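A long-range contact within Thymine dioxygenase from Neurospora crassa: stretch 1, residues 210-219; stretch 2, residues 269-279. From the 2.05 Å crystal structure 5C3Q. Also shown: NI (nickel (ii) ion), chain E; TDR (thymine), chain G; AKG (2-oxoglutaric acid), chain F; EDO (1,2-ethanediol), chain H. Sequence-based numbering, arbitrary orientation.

Stretch 1 (210-219) QVRAGEHTDY
Stretch 2 (269-279) KSTVHRVVEPP

Strands 213-216 and 273-275 run antiparallel (174° between their directions, axes 4.8 Å apart at closest approach), and their register slips by one residue at a beta bulge between the pairs Ala 213–Val 275 and His 216–His 273. Ahead of the strand, Val 211 (phi/psi -134/173, chi1 m) sets CG1 3.8 Å from CG1 of Val 276, an apolar contact. Arg 212 turns (-87/-41; chi1 -90°), so that its N and the N of Ala 213 both donate to Val 275 O, at 3.0 and 2.9 Å; the second bond is nearly straight (173°), the first bent (136°). The extended Arg 212 side chain reaches water 1, which accepts from its NH1 and donates to Val 276 O, both at 2.8 Å. Ala 213 (-142/123) completes its pair by accepting from Val 275 N at its O (3.0 Å), with its CB 3.8 Å from Val 275 CG2 (chi1 t).

Gly 214 (-62/151) and Glu 215 (-59/140) carry the bulge. Glu 215 CA makes a CA-H...O contact with His 273 O (3.3 Å), while water 2 donates to Glu 215 OE1 (2.9 Å) and accepts from Arg 274 NH1 (2.7 Å). Beyond, His 216 N donates to His 273 O (3.1 Å) and His 273 N to His 216 O (3.0 Å), with CA atoms 5.8 Å apart.

Both histidines are extended with chi1 p, chi2 near -70°, and their side chains share a sheet face with Ala 213 and Val 275. Each ND1 is anchored locally, His 216 ND1 to Gly 214 O (2.7 Å) and His 273 ND1 to Thr 271 O (2.9 Å), leaving each NE2 to bind nickel at 2.2 Å. Thr 217 (-110/149, chi1 p) packs CG2 3.8 Å from Val 272 CG2. Asp 218 (-78/158, chi1 m) adds OD1 to NI at 2.2 Å; 2-oxoglutarate O1 and O5 and water 4 complete six ligands.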

ATOM      1  N   GLN A 210      -3.614  -4.605 -20.844  1.00 36.12           N
ATOM      2  CA  GLN A 210      -4.485  -3.831 -19.953  1.00 35.28           C
ATOM      3  C   GLN A 210      -4.515  -4.408 -18.538  1.00 32.25           C
ATOM      4  O   GLN A 210      -4.738  -5.598 -18.368  1.00 32.09           O
ATOM      5  CB  GLN A 210      -5.911  -3.844 -20.520  1.00 36.78           C
ATOM      6  CG  GLN A 210      -6.968  -3.168 -19.668  1.00 37.37           C
ATOM      7  CD  GLN A 210      -6.932  -1.667 -19.813  1.00 38.19           C
ATOM      8  OE1 GLN A 210      -7.459  -1.115 -20.784  1.00 37.97           O
ATOM      9  NE2 GLN A 210      -6.312  -0.991 -18.850  1.00 37.88           N
ATOM     10  N   VAL A 211      -4.308  -3.564 -17.529  1.00 30.13           N
ATOM     11  CA  VAL A 211      -4.462  -3.990 -16.128  1.00 28.54           C
ATOM     12  C   VAL A 211      -5.273  -2.984 -15.311  1.00 27.61           C
ATOM     13  O   VAL A 211      -5.635  -1.914 -15.802  1.00 27.21           O
ATOM     14  CB  VAL A 211      -3.101  -4.258 -15.445  1.00 27.93           C
ATOM     15  CG1 VAL A 211      -2.379  -5.401 -16.140  1.00 28.50           C
ATOM     16  CG2 VAL A 211      -2.228  -3.009 -15.419  1.00 27.80           C
ATOM     17  N   ARG A 212      -5.580  -3.354 -14.069  1.00 26.29           N
ATOM     18  CA  ARG A 212      -6.253  -2.452 -13.141  1.00 25.46           C
ATOM     19  C   ARG A 212      -5.229  -1.589 -12.397  1.00 24.38           C
ATOM     20  O   ARG A 212      -5.458  -0.398 -12.195  1.00 24.16           O
ATOM     21  CB  ARG A 212      -7.154  -3.234 -12.173  1.00 25.42           C
ATOM     22  CG  ARG A 212      -8.571  -3.404 -12.707  1.00 25.88           C
ATOM     23  CD  ARG A 212      -9.476  -4.186 -11.766  1.00 25.79           C
ATOM     24  NE  ARG A 212     -10.887  -3.879 -12.007  1.00 26.19           N
ATOM     25  CZ  ARG A 212     -11.921  -4.552 -11.507  1.00 26.47           C
ATOM     26  NH1 ARG A 212     -11.740  -5.612 -10.723  1.00 26.43           N
ATOM     27  NH2 ARG A 212     -13.155  -4.159 -11.798  1.00 27.09           N
ATOM     28  N   ALA A 213      -4.109  -2.193 -12.001  1.00 23.77           N
ATOM     29  CA  ALA A 213      -2.967  -1.456 -11.444  1.00 22.95           C
ATOM     30  C   ALA A 213      -1.657  -2.062 -11.936  1.00 22.66           C
ATOM     31  O   ALA A 213      -1.406  -3.247 -11.732  1.00 22.30           O
ATOM     32  CB  ALA A 213      -3.005  -1.458  -9.924  1.00 22.69           C
ATOM     33  N   GLY A 214      -0.822  -1.242 -12.576  1.00 22.70           N
ATOM     34  CA  GLY A 214       0.450  -1.705 -13.131  1.00 22.51           C
ATOM     35  C   GLY A 214       1.408  -2.230 -12.077  1.00 22.20           C
ATOM     36  O   GLY A 214       1.374  -1.797 -10.923  1.00 21.27           O
ATOM     37  N   GLU A 215       2.264  -3.169 -12.477  1.00 22.22           N
ATOM     38  CA  GLU A 215       3.251  -3.739 -11.572  1.00 22.06           C
ATOM     39  C   GLU A 215       4.185  -2.665 -11.012  1.00 20.92           C
ATOM     40  O   GLU A 215       4.591  -1.735 -11.716  1.00 20.55           O
ATOM     41  CB  GLU A 215       4.050  -4.863 -12.246  1.00 23.57           C
ATOM     42  CG  GLU A 215       4.921  -4.447 -13.423  1.00 25.24           C
ATOM     43  CD  GLU A 215       5.720  -5.608 -13.990  1.00 27.08           C
ATOM     44  OE1 GLU A 215       5.212  -6.747 -13.981  1.00 28.35           O
ATOM     45  OE2 GLU A 215       6.857  -5.385 -14.458  1.00 29.53           O
ATOM     46  N   HIS A 216       4.508  -2.794  -9.732  1.00 19.29           N
ATOM     47  CA  HIS A 216       5.341  -1.816  -9.055  1.00 18.66           C
ATOM     48  C   HIS A 216       5.779  -2.345  -7.701  1.00 18.25           C
ATOM     49  O   HIS A 216       5.289  -3.382  -7.241  1.00 18.16           O
ATOM     50  CB  HIS A 216       4.542  -0.533  -8.837  1.00 18.40           C
ATOM     51  CG  HIS A 216       3.367  -0.727  -7.940  1.00 18.18           C
ATOM     52  ND1 HIS A 216       2.231  -1.394  -8.342  1.00 18.18           N
ATOM     53  CD2 HIS A 216       3.168  -0.388  -6.647  1.00 17.78           C
ATOM     54  CE1 HIS A 216       1.374  -1.440  -7.342  1.00 17.83           C
ATOM     55  NE2 HIS A 216       1.917  -0.839  -6.302  1.00 17.77           N
ATOM     56  N   THR A 217       6.708  -1.630  -7.080  1.00 18.25           N
ATOM     57  CA  THR A 217       6.997  -1.782  -5.662  1.00 18.25           C
ATOM     58  C   THR A 217       6.505  -0.531  -4.942  1.00 18.38           C
ATOM     59  O   THR A 217       6.481   0.566  -5.527  1.00 18.78           O
ATOM     60  CB  THR A 217       8.504  -1.967  -5.398  1.00 18.78           C
ATOM     61  OG1 THR A 217       9.237  -0.873  -5.961  1.00 18.84           O
ATOM     62  CG2 THR A 217       9.011  -3.273  -6.001  1.00 19.12           C
ATOM     63  N   ASP A 218       6.094  -0.691  -3.687  1.00 18.07           N
ATOM     64  CA  ASP A 218       5.724   0.447  -2.848  1.00 18.18           C
ATOM     65  C   ASP A 218       6.992   1.128  -2.343  1.00 18.28           C
ATOM     66  O   ASP A 218       8.056   0.506  -2.294  1.00 18.50           O
ATOM     67  CB  ASP A 218       4.839   0.005  -1.676  1.00 18.13           C
ATOM     68  CG  ASP A 218       3.439  -0.427  -2.113  1.00 18.42           C
ATOM     69  OD1 ASP A 218       3.074  -0.295  -3.302  1.00 18.65           O
ATOM     70  OD2 ASP A 218       2.683  -0.900  -1.245  1.00 18.94           O
ATOM     71  N   TYR A 219       6.874   2.397  -1.955  1.00 18.33           N
ATOM     72  CA  TYR A 219       8.044   3.248  -1.711  1.00 18.60           C
ATOM     73  C   TYR A 219       8.518   3.309  -0.260  1.00 18.97           C
ATOM     74  O   TYR A 219       9.717   3.495  -0.011  1.00 19.06           O
ATOM     75  CB  TYR A 219       7.762   4.693  -2.151  1.00 18.66           C
ATOM     76  CG  TYR A 219       7.181   4.875  -3.533  1.00 18.81           C
ATOM     77  CD1 TYR A 219       7.481   3.998  -4.576  1.00 18.89           C
ATOM     78  CD2 TYR A 219       6.353   5.961  -3.810  1.00 19.06           C
ATOM     79  CE1 TYR A 219       6.949   4.184  -5.839  1.00 18.95           C
ATOM     80  CE2 TYR A 219       5.821   6.153  -5.071  1.00 19.09           C
ATOM     81  CZ  TYR A 219       6.121   5.265  -6.079  1.00 19.45           C
ATOM     82  OH  TYR A 219       5.592   5.462  -7.334  1.00 20.09           O
ATOM     83  N   LYS A 269      12.291  -7.785   2.373  1.00 19.79           N
ATOM     84  CA  LYS A 269      12.012  -7.724   0.937  1.00 20.13           C
ATOM     85  C   LYS A 269      10.884  -6.748   0.621  1.00 19.33           C
ATOM     86  O   LYS A 269       9.898  -6.685   1.349  1.00 19.24           O
ATOM     87  CB  LYS A 269      11.611  -9.107   0.393  1.00 21.12           C
ATOM     88  CG  LYS A 269      12.469 -10.271   0.856  1.00 22.34           C
ATOM     89  CD  LYS A 269      13.912 -10.158   0.395  1.00 23.73           C
ATOM     90  CE  LYS A 269      14.723 -11.343   0.902  1.00 24.75           C
ATOM     91  NZ  LYS A 269      16.104 -11.376   0.368  1.00 25.99           N
ATOM     92  N   SER A 270      11.042  -5.992  -0.464  1.00 18.57           N
ATOM     93  CA  SER A 270       9.959  -5.204  -1.035  1.00 18.05           C
ATOM     94  C   SER A 270       9.604  -5.844  -2.367  1.00 17.59           C
ATOM     95  O   SER A 270      10.410  -5.839  -3.292  1.00 17.53           O
ATOM     96  CB  SER A 270      10.371  -3.750  -1.246  1.00 18.24           C
ATOM     97  OG  SER A 270       9.289  -3.022  -1.813  1.00 18.58           O
ATOM     98  N   THR A 271       8.400  -6.395  -2.454  1.00 17.18           N
ATOM     99  CA  THR A 271       8.051  -7.331  -3.523  1.00 17.58           C
ATOM    100  C   THR A 271       7.118  -6.698  -4.543  1.00 17.41           C
ATOM    101  O   THR A 271       6.218  -5.928  -4.189  1.00 17.05           O
ATOM    102  CB  THR A 271       7.412  -8.594  -2.919  1.00 17.79           C
ATOM    103  OG1 THR A 271       8.316  -9.142  -1.953  1.00 17.92           O
ATOM    104  CG2 THR A 271       7.114  -9.651  -3.974  1.00 18.37           C
ATOM    105  N   VAL A 272       7.344  -7.043  -5.809  1.00 17.65           N
ATOM    106  CA  VAL A 272       6.578  -6.508  -6.923  1.00 17.52           C
ATOM    107  C   VAL A 272       5.166  -7.080  -6.866  1.00 17.77           C
ATOM    108  O   VAL A 272       4.982  -8.275  -6.627  1.00 17.75           O
ATOM    109  CB  VAL A 272       7.241  -6.851  -8.276  1.00 18.04           C
ATOM    110  CG1 VAL A 272       6.382  -6.398  -9.454  1.00 18.26           C
ATOM    111  CG2 VAL A 272       8.629  -6.217  -8.368  1.00 18.05           C
ATOM    112  N   HIS A 273       4.179  -6.213  -7.075  1.00 17.50           N
ATOM    113  CA  HIS A 273       2.782  -6.614  -7.096  1.00 17.66           C
ATOM    114  C   HIS A 273       1.987  -5.764  -8.086  1.00 18.01           C
ATOM    115  O   HIS A 273       2.453  -4.723  -8.543  1.00 17.60           O
ATOM    116  CB  HIS A 273       2.177  -6.528  -5.690  1.00 17.60           C
ATOM    117  CG  HIS A 273       2.392  -5.211  -5.020  1.00 17.40           C
ATOM    118  ND1 HIS A 273       3.633  -4.785  -4.594  1.00 17.63           N
ATOM    119  CD2 HIS A 273       1.526  -4.222  -4.705  1.00 17.26           C
ATOM    120  CE1 HIS A 273       3.519  -3.588  -4.048  1.00 17.25           C
ATOM    121  NE2 HIS A 273       2.252  -3.226  -4.104  1.00 17.14           N
ATOM    122  N   ARG A 274       0.787  -6.233  -8.416  1.00 18.58           N
ATOM    123  CA  ARG A 274      -0.058  -5.594  -9.416  1.00 19.08           C
ATOM    124  C   ARG A 274      -1.507  -5.978  -9.159  1.00 19.99           C
ATOM    125  O   ARG A 274      -1.787  -6.821  -8.305  1.00 19.85           O
ATOM    126  CB  ARG A 274       0.355  -6.028 -10.827  1.00 19.30           C
ATOM    127  CG  ARG A 274       0.002  -7.467 -11.170  1.00 19.65           C
ATOM    128  CD  ARG A 274       0.626  -7.915 -12.479  1.00 20.21           C
ATOM    129  NE  ARG A 274       0.199  -9.266 -12.834  1.00 20.48           N
ATOM    130  CZ  ARG A 274       0.452  -9.866 -13.995  1.00 21.06           C
ATOM    131  NH1 ARG A 274       1.141  -9.246 -14.946  1.00 21.31           N
ATOM    132  NH2 ARG A 274       0.003 -11.095 -14.209  1.00 21.48           N
ATOM    133  N   VAL A 275      -2.422  -5.355  -9.898  1.00 20.82           N
ATOM    134  CA  VAL A 275      -3.822  -5.763  -9.884  1.00 21.73           C
ATOM    135  C   VAL A 275      -4.272  -6.009 -11.321  1.00 23.18           C
ATOM    136  O   VAL A 275      -4.152  -5.131 -12.174  1.00 22.75           O
ATOM    137  CB  VAL A 275      -4.743  -4.721  -9.220  1.00 21.49           C
ATOM    138  CG1 VAL A 275      -6.162  -5.266  -9.096  1.00 21.83           C
ATOM    139  CG2 VAL A 275      -4.222  -4.340  -7.841  1.00 21.01           C
ATOM    140  N   VAL A 276      -4.785  -7.212 -11.572  1.00 24.87           N
ATOM    141  CA  VAL A 276      -5.259  -7.608 -12.896  1.00 26.73           C
ATOM    142  C   VAL A 276      -6.725  -8.012 -12.796  1.00 29.00           C
ATOM    143  O   VAL A 276      -7.374  -7.754 -11.782  1.00 28.61           O
ATOM    144  CB  VAL A 276      -4.403  -8.754 -13.491  1.00 26.79           C
ATOM    145  CG1 VAL A 276      -2.974  -8.281 -13.709  1.00 26.61           C
ATOM    146  CG2 VAL A 276      -4.424  -9.995 -12.602  1.00 26.81           C
ATOM    147  N   GLU A 277      -7.251  -8.621 -13.855  1.00 31.98           N
ATOM    148  CA  GLU A 277      -8.581  -9.216 -13.817  1.00 34.54           C
ATOM    149  C   GLU A 277      -8.717 -10.159 -12.631  1.00 35.63           C
ATOM    150  O   GLU A 277      -7.765 -10.861 -12.288  1.00 36.63           O
ATOM    151  CB  GLU A 277      -8.856 -10.004 -15.101  1.00 35.74           C
ATOM    152  CG  GLU A 277      -9.292  -9.151 -16.273  1.00 36.41           C
ATOM    153  CD  GLU A 277      -9.679  -9.992 -17.471  1.00 37.67           C
ATOM    154  OE1 GLU A 277     -10.890 -10.118 -17.745  1.00 38.77           O
ATOM    155  OE2 GLU A 277      -8.770 -10.545 -18.123  1.00 37.82           O
ATOM    156  N   PRO A 278      -9.901 -10.183 -11.997  1.00 37.59           N
ATOM    157  CA  PRO A 278     -10.154 -11.226 -11.002  1.00 38.90           C
ATOM    158  C   PRO A 278     -10.057 -12.612 -11.645  1.00 41.13           C
ATOM    159  O   PRO A 278     -10.405 -12.757 -12.815  1.00 41.06           O
ATOM    160  CB  PRO A 278     -11.588 -10.949 -10.538  1.00 39.20           C
ATOM    161  CG  PRO A 278     -11.903  -9.558 -10.971  1.00 38.66           C
ATOM    162  CD  PRO A 278     -11.032  -9.251 -12.145  1.00 38.11           C
ATOM    163  N   PRO A 279      -9.596 -13.628 -10.891  1.00 43.91           N
ATOM    164  CA  PRO A 279      -9.363 -14.961 -11.473  1.00 46.24           C
ATOM    165  C   PRO A 279     -10.614 -15.756 -11.896  1.00 49.60           C
ATOM    166  O   PRO A 279     -10.479 -16.905 -12.325  1.00 52.13           O
ATOM    167  CB  PRO A 279      -8.601 -15.702 -10.360  1.00 45.38           C
ATOM    168  CG  PRO A 279      -8.972 -14.995  -9.103  1.00 44.57           C
ATOM    169  CD  PRO A 279      -9.159 -13.556  -9.484  1.00 43.60           C
TER
HETATM  170 NI    NI E 401       1.275  -1.206  -4.218  1.00 24.37          NI
HETATM  171  N1  TDR G 403       2.191   6.603  -3.646  1.00 26.24           N
HETATM  172  C2  TDR G 403       2.847   6.681  -2.360  1.00 25.97           C
HETATM  173  O2  TDR G 403       2.771   7.701  -1.702  1.00 26.37           O
HETATM  174  N3  TDR G 403       3.586   5.545  -1.860  1.00 25.99           N
HETATM  175  C4  TDR G 403       3.675   4.342  -2.622  1.00 25.92           C
HETATM  176  O4  TDR G 403       4.305   3.403  -2.168  1.00 26.27           O
HETATM  177  C5  TDR G 403       3.014   4.254  -3.935  1.00 26.40           C
HETATM  178  CM5 TDR G 403       3.075   3.022  -4.781  1.00 26.61           C
HETATM  179  C6  TDR G 403       2.271   5.416  -4.433  1.00 26.20           C
HETATM  180  C1  AKG F 402      -1.153   0.454  -4.602  1.00 26.27           C
HETATM  181  O1  AKG F 402       0.073   0.703  -4.454  1.00 24.89           O
HETATM  182  O2  AKG F 402      -2.004   1.366  -4.657  1.00 25.89           O
HETATM  183  C2  AKG F 402      -1.601  -0.942  -4.726  1.00 26.44           C
HETATM  184  O5  AKG F 402      -0.770  -1.840  -4.839  1.00 25.65           O
HETATM  185  C3  AKG F 402      -3.085  -1.258  -4.717  1.00 26.72           C
HETATM  186  C4  AKG F 402      -3.320  -2.765  -4.690  1.00 26.70           C
HETATM  187  C5  AKG F 402      -4.791  -3.098  -4.594  1.00 26.76           C
HETATM  188  O3  AKG F 402      -5.105  -4.201  -4.101  1.00 26.96           O
HETATM  189  O4  AKG F 402      -5.646  -2.287  -5.012  1.00 26.46           O
HETATM  190  C1  EDO H 404       9.790 -12.597  -2.957  1.00 36.69           C
HETATM  191  O1  EDO H 404      10.416 -13.170  -4.111  1.00 37.86           O
HETATM  192  C2  EDO H 404      10.714 -11.535  -2.373  1.00 36.02           C
HETATM  193  O2  EDO H 404      10.586 -10.306  -3.103  1.00 35.09           O
HETATM  194  O   HOH W   1      -9.406  -6.994 -10.034  1.00 29.64           O
HETATM  195  O   HOH W   2       2.582  -6.940 -15.188  1.00 37.47           O
HETATM  196  O   HOH W   3       6.442  -3.293  -2.542  1.00 19.76           O
HETATM  197  O   HOH W   4       0.423  -1.488  -2.200  1.00 27.76           O